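Local structure of 2-polyprenyl-6-methoxyphenol hydroxylase-like FAD-dependent oxidoreductase (Streptomyces sp. NRRL 11266, 6UI5) at residues T119-F124 and S159-Q164; C148-G153 and K276-I281; T268-Q273 and A285-Y290. The protein binds flavin-adenine dinucleotide in a Rossmann-type domain and is a member of the FAD-dependent, aromatic-ring hydroxylase-like oxidoreductases. All coordinates share one frame; numbering follows the deposited sequence.

Contact 1 (T119-F124 and S159-Q164); sequences TRLTGF and SIVRKQ. With FAD (flavin-adenine dinucleotide), chain C.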
loop_
_atom_site.group_PDB
_atom_site.type_symbol
_atom_site.label_atom_id
_atom_site.label_comp_id
_atom_site.label_asym_id
_atom_site.label_seq_id
_atom_site.Cartn_x
_atom_site.Cartn_y
_atom_site.Cartn_z
ATOM N N THR A 119 6.227 -41.381 16.975
ATOM C CA THR A 119 6.992 -40.985 18.152
ATOM C C THR A 119 6.638 -39.544 18.510
ATOM O O THR A 119 6.652 -38.665 17.644
ATOM C CB THR A 119 8.501 -41.149 17.910
ATOM O OG1 THR A 119 8.782 -42.485 17.451
ATOM C CG2 THR A 119 9.255 -40.925 19.192
ATOM N N ARG A 120 6.270 -39.307 19.767
ATOM C CA ARG A 120 5.856 -37.982 20.207
ATOM C C ARG A 120 6.868 -37.400 21.179
ATOM O O ARG A 120 7.350 -38.091 22.081
ATOM C CB ARG A 120 4.483 -38.000 20.881
ATOM C CG ARG A 120 4.181 -36.692 21.612
ATOM C CD ARG A 120 2.929 -36.747 22.480
ATOM N NE ARG A 120 1.735 -36.996 21.680
ATOM C CZ ARG A 120 1.151 -36.082 20.913
ATOM N NH1 ARG A 120 0.068 -36.406 20.219
ATOM N NH2 ARG A 120 1.652 -34.849 20.840
ATOM N N LEU A 121 7.163 -36.123 21.001
ATOM C CA LEU A 121 7.932 -35.368 21.973
ATOM C C LEU A 121 6.973 -34.788 23.005
ATOM O O LEU A 121 6.101 -33.974 22.668
ATOM C CB LEU A 121 8.735 -34.266 21.280
ATOM C CG LEU A 121 9.691 -33.509 22.176
ATOM C CD1 LEU A 121 10.885 -33.215 21.354
ATOM C CD2 LEU A 121 9.067 -32.215 22.639
ATOM N N THR A 122 7.129 -35.206 24.259
ATOM C CA THR A 122 6.268 -34.718 25.325
ATOM C C THR A 122 6.873 -33.571 26.119
ATOM O O THR A 122 6.127 -32.841 26.780
ATOM C CB THR A 122 5.932 -35.859 26.269
ATOM O OG1 THR A 122 7.124 -36.252 26.966
ATOM C CG2 THR A 122 5.446 -37.024 25.455
ATOM N N GLY A 123 8.189 -33.396 26.078
ATOM C CA GLY A 123 8.799 -32.265 26.753
ATOM C C GLY A 123 10.307 -32.286 26.622
ATOM O O GLY A 123 10.893 -33.154 25.957
ATOM N N PHE A 124 10.928 -31.322 27.301
ATOM C CA PHE A 124 12.371 -31.119 27.256
ATOM C C PHE A 124 12.767 -30.155 28.366
ATOM O O PHE A 124 11.964 -29.318 28.797
ATOM C CB PHE A 124 12.805 -30.556 25.903
ATOM C CG PHE A 124 12.343 -29.145 25.667
ATOM C CD1 PHE A 124 11.030 -28.883 25.292
ATOM C CD2 PHE A 124 13.217 -28.076 25.823
ATOM C CE1 PHE A 124 10.597 -27.578 25.077
ATOM C CE2 PHE A 124 12.792 -26.771 25.601
ATOM C CZ PHE A 124 11.481 -26.523 25.233
ATOM N N SER A 159 2.816 -25.890 18.132
ATOM C CA SER A 159 4.116 -26.439 18.492
ATOM C C SER A 159 4.241 -26.580 20.004
ATOM O O SER A 159 4.213 -25.583 20.730
ATOM C CB SER A 159 5.220 -25.538 17.947
ATOM O OG SER A 159 6.494 -25.918 18.443
ATOM N N ILE A 160 4.371 -27.819 20.482
ATOM C CA ILE A 160 4.722 -28.026 21.882
ATOM C C ILE A 160 6.069 -27.375 22.185
ATOM O O ILE A 160 6.259 -26.772 23.250
ATOM C CB ILE A 160 4.729 -29.529 22.229
ATOM C CG1 ILE A 160 3.299 -30.101 22.304
ATOM C CG2 ILE A 160 5.468 -29.770 23.542
ATOM C CD1 ILE A 160 2.754 -30.666 20.985
ATOM N N VAL A 161 7.028 -27.484 21.260
ATOM C CA VAL A 161 8.362 -26.940 21.522
ATOM C C VAL A 161 8.283 -25.445 21.778
ATOM O O VAL A 161 8.868 -24.921 22.733
ATOM C CB VAL A 161 9.337 -27.249 20.372
ATOM C CG1 VAL A 161 10.697 -26.631 20.693
ATOM C CG2 VAL A 161 9.504 -28.757 20.154
ATOM N N ARG A 162 7.562 -24.729 20.931
ATOM C CA ARG A 162 7.452 -23.300 21.152
ATOM C C ARG A 162 6.839 -22.989 22.516
ATOM O O ARG A 162 7.375 -22.196 23.303
ATOM C CB ARG A 162 6.609 -22.702 20.052
ATOM C CG ARG A 162 6.224 -21.352 20.426
ATOM C CD ARG A 162 5.334 -20.886 19.440
ATOM N NE ARG A 162 4.158 -21.700 19.512
ATOM C CZ ARG A 162 3.335 -21.688 18.489
ATOM N NH1 ARG A 162 3.728 -21.014 17.400
ATOM N NH2 ARG A 162 2.202 -22.376 18.456
ATOM N N LYS A 163 5.685 -23.587 22.794
ATOM C CA LYS A 163 4.951 -23.231 24.001
ATOM C C LYS A 163 5.762 -23.533 25.258
ATOM O O LYS A 163 5.903 -22.673 26.136
ATOM C CB LYS A 163 3.605 -23.953 24.007
ATOM C CG LYS A 163 2.686 -23.584 22.835
ATOM C CD LYS A 163 1.488 -24.540 22.772
ATOM C CE LYS A 163 0.639 -24.334 21.517
ATOM N NZ LYS A 163 0.106 -22.952 21.411
ATOM N N GLN A 164 6.343 -24.722 25.337
ATOM C CA GLN A 164 7.110 -25.080 26.525
ATOM C C GLN A 164 8.363 -24.218 26.700
ATOM O O GLN A 164 8.759 -23.941 27.841
ATOM C CB GLN A 164 7.478 -26.558 26.467
ATOM C CG GLN A 164 7.741 -27.179 27.814
ATOM C CD GLN A 164 7.887 -28.678 27.709
ATOM O OE1 GLN A 164 9.002 -29.211 27.708
ATOM N NE2 GLN A 164 6.760 -29.371 27.590
HETATM P PA FAD C . 3.446 -29.055 9.413
HETATM O O1A FAD C . 3.173 -29.248 7.938
HETATM O O2A FAD C . 2.141 -28.685 10.099
HETATM O O5B FAD C . 4.244 -30.361 10.049
HETATM C C5B FAD C . 4.429 -30.462 11.452
HETATM C C4B FAD C . 4.639 -31.968 11.812
HETATM O O4B FAD C . 4.968 -32.158 13.067
HETATM C C3B FAD C . 3.313 -32.743 11.625
HETATM O O3B FAD C . 3.595 -33.949 11.062
HETATM C C2B FAD C . 2.781 -32.923 13.060
HETATM O O2B FAD C . 1.792 -34.032 13.042
HETATM C C1B FAD C . 3.880 -33.226 13.696
HETATM N N9A FAD C . 3.890 -32.970 15.123
HETATM C C8A FAD C . 3.270 -31.960 15.773
HETATM N N7A FAD C . 3.597 -32.045 17.080
HETATM C C5A FAD C . 4.438 -33.097 17.229
HETATM C C6A FAD C . 5.081 -33.638 18.336
HETATM N N6A FAD C . 5.181 -33.402 19.769
HETATM N N1A FAD C . 5.870 -34.709 18.207
HETATM C C2A FAD C . 6.059 -35.270 16.992
HETATM N N3A FAD C . 5.439 -34.729 15.903
HETATM C C4A FAD C . 4.631 -33.653 16.020
HETATM N N1 FAD C . 1.228 -24.496 1.572
HETATM C C2 FAD C . 1.557 -24.005 0.202
HETATM O O2 FAD C . 2.679 -23.831 -0.144
HETATM N N3 FAD C . 0.440 -23.736 -0.750
HETATM C C4 FAD C . -0.941 -23.961 -0.319
HETATM O O4 FAD C . -1.849 -23.758 -1.052
HETATM C C4X FAD C . -1.235 -24.455 1.075
HETATM N N5 FAD C . -2.620 -24.649 1.440
HETATM C C5X FAD C . -2.941 -25.121 2.809
HETATM C C6 FAD C . -4.283 -25.300 3.153
HETATM C C7 FAD C . -4.616 -25.749 4.426
HETATM C C7M FAD C . -6.133 -25.846 4.508
HETATM C C8 FAD C . -3.625 -26.031 5.379
HETATM C C8M FAD C . -4.088 -26.524 6.756
HETATM C C9 FAD C . -2.273 -25.850 5.037
HETATM C C9A FAD C . -1.914 -25.388 3.748
HETATM N N10 FAD C . -0.466 -25.176 3.368
HETATM C C10 FAD C . -0.158 -24.719 2.015
HETATM C "C1'" FAD C . 0.584 -25.499 4.354
HETATM C "C2'" FAD C . 1.599 -24.418 4.768
HETATM O "O2'" FAD C . 2.614 -24.283 3.844
HETATM C "C3'" FAD C . 2.325 -24.841 6.042
HETATM O "O3'" FAD C . 3.010 -23.720 6.505
HETATM C "C4'" FAD C . 3.382 -25.952 5.874
HETATM O "O4'" FAD C . 2.878 -27.156 5.371
HETATM C "C5'" FAD C . 3.863 -26.210 7.308
HETATM O "O5'" FAD C . 5.091 -26.883 7.315
HETATM P P FAD C . 5.762 -27.377 8.742
HETATM O O1P FAD C . 6.660 -28.561 8.472
HETATM O O2P FAD C . 6.464 -26.278 9.515
HETATM O O3P FAD C . 4.472 -27.787 9.691
#
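Gln164, at the end of helix 160-164, makes the hydrogen bond of this contact. Its CG stands anti to the backbone N (chi1 -156°), and the chain runs on extended towards strand 120-124. CB comes first and lies 3.6 Å from Phe124 CE1. CG passes the same ring atom, and CD reaches Gly123 CA. At the tip, OE1 accepts from Phe124 N at 2.9 Å, in the carbonyl plane, although the N-H is bent to 141°. The same OE1 lies 3.2 Å from Gly123 CA, where the absence of a side chain lets the amide come in close. NE2 lies near Thr122 O and Gly123 CA. The Phe124 ring has the crowded first torsion, with CG between N and the carbonyl carbon. It lies nearly parallel to the Gln164 amide, the planes 15° apart. Within the FAD-binding domain, strand 120-126 is an outer strand of a three-stranded antiparallel sheet, and helix 160-164 follows strand 150-153 of the Rossmann-type parallel sheet. The Leu121 backbone meets the FAD adenine through two weak hydrogen bonds. Its N donates to FAD N1A, and its O accepts from N6A. Ile160 CD1 packs 3.9 Å from FAD N6A. Deeper in, Leu121 CD2 meets Val161 CG2 at 4.3 Å. Ser159 is the N-cap of the helix: its OG accepts from Arg162 N at 3.0 Å along a nearly straight N-H, and also bonds Asp155.

Contact 2 (C148-G153 and K276-I281); sequences CRYLVG and KGRVFI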
loop_
_atom_site.group_PDB
_atom_site.type_symbol
_atom_site.label_atom_id
_atom_site.label_comp_id
_atom_site.label_asym_id
_atom_site.label_seq_id
_atom_site.Cartn_x
_atom_site.Cartn_y
_atom_site.Cartn_z
ATOM N N CYS A 148 20.354 -34.533 24.077
ATOM C CA CYS A 148 20.690 -34.044 22.740
ATOM C C CYS A 148 21.386 -32.684 22.811
ATOM O O CYS A 148 21.505 -32.062 23.871
ATOM C CB CYS A 148 19.442 -33.948 21.859
ATOM S SG CYS A 148 18.426 -32.533 22.231
ATOM N N ARG A 149 21.827 -32.214 21.644
ATOM C CA ARG A 149 22.677 -31.037 21.500
ATOM C C ARG A 149 21.891 -29.774 21.191
ATOM O O ARG A 149 22.100 -28.727 21.818
ATOM C CB ARG A 149 23.697 -31.293 20.390
ATOM C CG ARG A 149 24.774 -30.262 20.284
ATOM C CD ARG A 149 26.037 -30.933 19.825
ATOM N NE ARG A 149 27.109 -29.973 19.640
ATOM C CZ ARG A 149 28.334 -30.325 19.283
ATOM N NH1 ARG A 149 28.612 -31.611 19.091
ATOM N NH2 ARG A 149 29.273 -29.402 19.122
ATOM N N TYR A 150 21.009 -29.840 20.209
ATOM C CA TYR A 150 20.075 -28.764 19.933
ATOM C C TYR A 150 18.706 -29.392 19.732
ATOM O O TYR A 150 18.593 -30.535 19.281
ATOM C CB TYR A 150 20.479 -27.941 18.694
ATOM C CG TYR A 150 21.747 -27.147 18.874
ATOM C CD1 TYR A 150 21.733 -25.954 19.577
ATOM C CD2 TYR A 150 22.960 -27.576 18.330
ATOM C CE1 TYR A 150 22.871 -25.222 19.760
ATOM C CE2 TYR A 150 24.133 -26.829 18.503
ATOM C CZ TYR A 150 24.073 -25.655 19.226
ATOM O OH TYR A 150 25.191 -24.884 19.445
ATOM N N LEU A 151 17.669 -28.631 20.065
ATOM C CA LEU A 151 16.290 -29.046 19.859
ATOM C C LEU A 151 15.631 -28.049 18.919
ATOM O O LEU A 151 15.533 -26.863 19.241
ATOM C CB LEU A 151 15.534 -29.132 21.191
ATOM C CG LEU A 151 14.014 -29.179 21.066
ATOM C CD1 LEU A 151 13.579 -30.434 20.322
ATOM C CD2 LEU A 151 13.359 -29.071 22.425
ATOM N N VAL A 152 15.180 -28.523 17.761
ATOM C CA VAL A 152 14.473 -27.678 16.802
ATOM C C VAL A 152 13.036 -28.161 16.721
ATOM O O VAL A 152 12.775 -29.311 16.346
ATOM C CB VAL A 152 15.123 -27.689 15.408
ATOM C CG1 VAL A 152 14.446 -26.659 14.544
ATOM C CG2 VAL A 152 16.622 -27.422 15.504
ATOM N N GLY A 153 12.112 -27.290 17.093
ATOM C CA GLY A 153 10.718 -27.586 16.919
ATOM C C GLY A 153 10.234 -27.189 15.546
ATOM O O GLY A 153 10.040 -26.000 15.277
ATOM N N LYS A 276 15.631 -19.776 21.375
ATOM C CA LYS A 276 15.842 -19.544 22.793
ATOM C C LYS A 276 16.974 -20.463 23.263
ATOM O O LYS A 276 16.754 -21.403 24.005
ATOM C CB LYS A 276 14.561 -19.747 23.608
ATOM C CG LYS A 276 14.736 -19.475 25.110
ATOM C CD LYS A 276 13.418 -19.329 25.899
ATOM C CE LYS A 276 12.391 -18.459 25.160
ATOM N NZ LYS A 276 12.588 -16.963 25.080
ATOM N N GLY A 277 18.195 -20.187 22.804
ATOM C CA GLY A 277 19.393 -20.884 23.242
ATOM C C GLY A 277 19.280 -22.394 23.303
ATOM O O GLY A 277 18.757 -22.933 24.278
ATOM N N ARG A 278 19.779 -23.074 22.276
ATOM C CA ARG A 278 19.704 -24.532 22.118
ATOM C C ARG A 278 18.338 -25.001 21.633
ATOM O O ARG A 278 18.221 -26.128 21.139
ATOM C CB ARG A 278 20.072 -25.275 23.400
ATOM C CG ARG A 278 21.462 -25.034 23.884
ATOM C CD ARG A 278 22.326 -26.245 23.616
ATOM N NE ARG A 278 23.700 -26.014 24.048
ATOM C CZ ARG A 278 24.768 -26.597 23.515
ATOM N NH1 ARG A 278 24.641 -27.454 22.512
ATOM N NH2 ARG A 278 25.971 -26.308 23.988
ATOM N N VAL A 279 17.313 -24.153 21.723
ATOM C CA VAL A 279 15.989 -24.474 21.188
ATOM C C VAL A 279 15.640 -23.477 20.089
ATOM O O VAL A 279 15.508 -22.273 20.346
ATOM C CB VAL A 279 14.910 -24.485 22.283
ATOM C CG1 VAL A 279 13.596 -24.911 21.684
ATOM C CG2 VAL A 279 15.314 -25.430 23.402
ATOM N N PHE A 280 15.495 -23.976 18.867
ATOM C CA PHE A 280 15.031 -23.182 17.735
ATOM C C PHE A 280 13.653 -23.657 17.328
ATOM O O PHE A 280 13.155 -24.690 17.806
ATOM C CB PHE A 280 15.983 -23.281 16.536
ATOM C CG PHE A 280 17.384 -22.876 16.846
ATOM C CD1 PHE A 280 18.226 -23.719 17.540
ATOM C CD2 PHE A 280 17.860 -21.654 16.463
ATOM C CE1 PHE A 280 19.523 -23.355 17.818
ATOM C CE2 PHE A 280 19.171 -21.285 16.742
ATOM C CZ PHE A 280 19.994 -22.133 17.419
ATOM N N ILE A 281 13.037 -22.893 16.426
ATOM C CA ILE A 281 11.767 -23.297 15.839
ATOM C C ILE A 281 11.748 -22.808 14.404
ATOM O O ILE A 281 12.462 -21.875 14.038
ATOM C CB ILE A 281 10.535 -22.766 16.604
ATOM C CG1 ILE A 281 10.605 -21.262 16.768
ATOM C CG2 ILE A 281 10.385 -23.455 17.959
ATOM C CD1 ILE A 281 9.277 -20.675 17.158
#
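Arg278 NH1 lies over one face of the Tyr150 ring, 3.8 Å above the ring plane and displaced towards the rim. Tyr150 OH in turn lies over one face of the guanidinium. The two planes are 24° apart, and Arg278 CZ is 4.8 Å from the Tyr150 ring centroid, an off-centre cation-pi contact. At its own edge, near its plane, the guanidinium meets Arg149. There NH1 donates to Arg149 O at 2.9 Å, arriving from above the carbonyl plane. Arg149 CG lies in the guanidinium plane. One nitrogen therefore serves both the ring and the carbonyl. The bend of the Arg278 chain at chi2 (-106°) carries the group over the ring. The positive charges of Arg149 and Arg278 also lie near each other, a repulsion that the carbonyl and the ring may partly offset. The Phe280 ring runs beside Tyr150, pointing the same way. Tyr150 CD1 lies in the plane of the Phe280 ring, at its edge, 3.8 Å from Phe280 CE1.

The backbones pair as parallel strands. Leu151 N donates to Arg278 O at 2.8 Å, almost along the C=O axis. Leu151 O takes Phe280 N at 2.9 Å, and Phe280 O takes Gly153 N at 2.9 Å. Val152 and Phe280 face one side of the sheet. Leu151, Val279 and Ile281 face the other, where Leu151 CD2 and Val279 CG1 meet at 4.2 Å.

Strand 279-281 forms one edge of the five-stranded parallel sheet in this chain, and 150-153 lies between it and strand 5-8. Helix 295-316 packs on the side of Tyr150, Val152 and Phe280, through Glu314, Ile311 and Leu307. Strand 120-126 packs on the side of Leu151 and Val279.

Contact 3 (T268-Q273 and A285-Y290); sequences TRNAEQ and AAHVHY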
loop_
_atom_site.group_PDB
_atom_site.type_symbol
_atom_site.label_atom_id
_atom_site.label_comp_id
_atom_site.label_asym_id
_atom_site.label_seq_id
_atom_site.Cartn_x
_atom_site.Cartn_y
_atom_site.Cartn_z
ATOM N N THR A 268 -3.083 -15.614 12.106
ATOM C CA THR A 268 -1.835 -15.018 11.625
ATOM C C THR A 268 -0.911 -14.764 12.809
ATOM O O THR A 268 -1.206 -13.920 13.661
ATOM C CB THR A 268 -2.117 -13.712 10.903
ATOM O OG1 THR A 268 -3.094 -13.932 9.882
ATOM C CG2 THR A 268 -0.829 -13.172 10.280
ATOM N N ARG A 269 0.210 -15.481 12.872
ATOM C CA ARG A 269 1.120 -15.331 14.002
ATOM C C ARG A 269 2.566 -15.365 13.541
ATOM O O ARG A 269 2.913 -16.016 12.544
ATOM C CB ARG A 269 0.920 -16.409 15.096
ATOM C CG ARG A 269 -0.535 -16.496 15.639
ATOM C CD ARG A 269 -0.854 -15.515 16.818
ATOM N NE ARG A 269 -2.228 -15.765 17.255
ATOM C CZ ARG A 269 -3.322 -15.230 16.714
ATOM N NH1 ARG A 269 -3.215 -14.291 15.740
ATOM N NH2 ARG A 269 -4.537 -15.594 17.210
ATOM N N ASN A 270 3.404 -14.643 14.285
ATOM C CA ASN A 270 4.844 -14.697 14.103
ATOM C C ASN A 270 5.471 -14.825 15.486
ATOM O O ASN A 270 5.267 -13.961 16.340
ATOM C CB ASN A 270 5.332 -13.453 13.354
ATOM C CG ASN A 270 6.704 -13.636 12.732
ATOM O OD1 ASN A 270 7.089 -14.761 12.400
ATOM N ND2 ASN A 270 7.451 -12.516 12.549
ATOM N N ALA A 271 6.184 -15.928 15.722
ATOM C CA ALA A 271 6.917 -16.089 16.971
ATOM C C ALA A 271 7.837 -14.890 17.210
ATOM O O ALA A 271 8.455 -14.364 16.280
ATOM C CB ALA A 271 7.732 -17.386 16.934
ATOM N N GLU A 272 7.908 -14.447 18.469
ATOM C CA GLU A 272 8.741 -13.296 18.812
ATOM C C GLU A 272 10.233 -13.615 18.729
ATOM O O GLU A 272 11.032 -12.749 18.366
ATOM C CB GLU A 272 8.387 -12.811 20.212
ATOM C CG GLU A 272 9.135 -11.574 20.622
ATOM C CD GLU A 272 9.025 -11.286 22.102
ATOM O OE1 GLU A 272 7.981 -11.632 22.708
ATOM O OE2 GLU A 272 9.990 -10.709 22.651
ATOM N N GLN A 273 10.618 -14.843 19.049
ATOM C CA GLN A 273 12.009 -15.280 19.063
ATOM C C GLN A 273 12.044 -16.645 18.388
ATOM O O GLN A 273 11.494 -17.603 18.940
ATOM C CB GLN A 273 12.551 -15.369 20.501
ATOM C CG GLN A 273 12.603 -14.048 21.221
ATOM C CD GLN A 273 13.512 -13.047 20.506
ATOM O OE1 GLN A 273 14.517 -13.428 19.898
ATOM N NE2 GLN A 273 13.152 -11.764 20.564
ATOM N N ALA A 285 5.545 -23.759 13.194
ATOM C CA ALA A 285 5.834 -23.398 14.582
ATOM C C ALA A 285 6.367 -21.967 14.725
ATOM O O ALA A 285 6.219 -21.363 15.791
ATOM C CB ALA A 285 6.833 -24.396 15.173
ATOM N N ALA A 286 7.000 -21.404 13.698
ATOM C CA ALA A 286 7.483 -20.037 13.821
ATOM C C ALA A 286 6.507 -19.011 13.262
ATOM O O ALA A 286 6.486 -17.870 13.753
ATOM C CB ALA A 286 8.854 -19.882 13.138
ATOM N N HIS A 287 5.674 -19.393 12.287
ATOM C CA HIS A 287 4.854 -18.392 11.613
ATOM C C HIS A 287 3.821 -19.096 10.749
ATOM O O HIS A 287 4.137 -20.100 10.089
ATOM C CB HIS A 287 5.731 -17.460 10.740
ATOM C CG HIS A 287 6.815 -18.195 10.027
ATOM N ND1 HIS A 287 6.598 -18.872 8.845
ATOM C CD2 HIS A 287 8.103 -18.439 10.373
ATOM C CE1 HIS A 287 7.720 -19.476 8.475
ATOM N NE2 HIS A 287 8.647 -19.230 9.384
ATOM N N VAL A 288 2.604 -18.536 10.734
ATOM C CA VAL A 288 1.461 -19.083 10.000
ATOM C C VAL A 288 0.584 -17.928 9.540
ATOM O O VAL A 288 0.599 -16.844 10.126
ATOM C CB VAL A 288 0.590 -20.043 10.846
ATOM C CG1 VAL A 288 1.387 -21.295 11.258
ATOM C CG2 VAL A 288 0.052 -19.302 12.041
ATOM N N HIS A 289 -0.226 -18.186 8.511
ATOM C CA HIS A 289 -0.982 -17.146 7.817
ATOM C C HIS A 289 -1.796 -17.857 6.751
ATOM O O HIS A 289 -1.639 -19.062 6.538
ATOM C CB HIS A 289 -0.067 -16.101 7.180
ATOM C CG HIS A 289 1.089 -16.707 6.460
ATOM N ND1 HIS A 289 0.939 -17.438 5.301
ATOM C CD2 HIS A 289 2.404 -16.758 6.768
ATOM C CE1 HIS A 289 2.119 -17.886 4.908
ATOM N NE2 HIS A 289 3.026 -17.488 5.782
ATOM N N TYR A 290 -2.654 -17.099 6.079
ATOM C CA TYR A 290 -3.443 -17.670 5.003
ATOM C C TYR A 290 -2.519 -18.168 3.892
ATOM O O TYR A 290 -1.498 -17.528 3.577
ATOM C CB TYR A 290 -4.437 -16.652 4.449
ATOM C CG TYR A 290 -5.313 -17.184 3.350
ATOM C CD1 TYR A 290 -6.421 -17.955 3.653
ATOM C CD2 TYR A 290 -5.045 -16.921 2.019
ATOM C CE1 TYR A 290 -7.235 -18.460 2.661
ATOM C CE2 TYR A 290 -5.862 -17.410 1.013
ATOM C CZ TYR A 290 -6.955 -18.185 1.339
ATOM O OH TYR A 290 -7.777 -18.701 0.354
#
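Thr268 opens the first segment with its CA 3.4 Å from Val288 O, a CA-H...O contact. Its CG2, anti to the backbone N, lies beside that same oxygen. Its OG1 bonds Asp173, and its side chain also packs on Tyr357 of the second subunit. Arg269 follows and pairs with Val288 as an antiparallel hydrogen-bonded pair. Arg269 N donates to Val288 O, and Val288 N returns a bond to Arg269 O, each at 3.1 Å. The first bond reaches its acceptor from above the carbonyl plane, while the second lies in the carbonyl plane. The Arg269 chain turns at chi2 (-87°) and leads away from 285-290. Its NH1 donates a hydrogen bond to Thr268 O at 2.9 Å and makes a long, weak ion pair with Asp173. Asn270 comes next, in a non-hydrogen-bonded pair with His287. Their side chains run alongside each other in the same direction, with amide and ring planes 63° apart. Asn270 OD1 touches His287 CB at 3.4 Å, but its hydrogen bond is with Tyr274. His287 has CG in the crowded position (chi1 40°), and its NE2 bonds Asp303, which fixes the imidazole from its far end. Ala271 closes the paired region. Its N donates to Ala286 O at 2.8 Å in a nearly straight bond, and its CB rests on the same oxygen at 3.5 Å.

Val288 and Arg269 share the other face of the sheet and both pack on Tyr169. Strand 287-288 is thus a short antiparallel addition to the end of the long strand 257-271, within the antiparallel sheet that also holds strands 169-170 and 176-185. It lies near the cofactor: the side chain of Val288 is about 6 Å from the bound FAD.

How the contacts relate
Contact 1 packs against contact 2, their centres about 11 Å apart. Phe124 CG meets Leu151 CD2 at 3.4 Å, and Val161 CG1 meets Val279 CG1 at 3.5 Å. Strand 150-153 leads on to helix 160-164, so the parallel sheet of contact 2 passes directly into contact 1. Contact 3 lies about 17 Å from each of the others, centre to centre. It meets contact 2 where Ile281 CD1 touches Ala271 CB at 3.6 Å, and contact 1 where Ser159 CB touches Ala285 CB at 3.4 Å. Contact 1 touches the FAD adenine, whereas Gly153 of contact 2 stays about 8 Å from the cofactor.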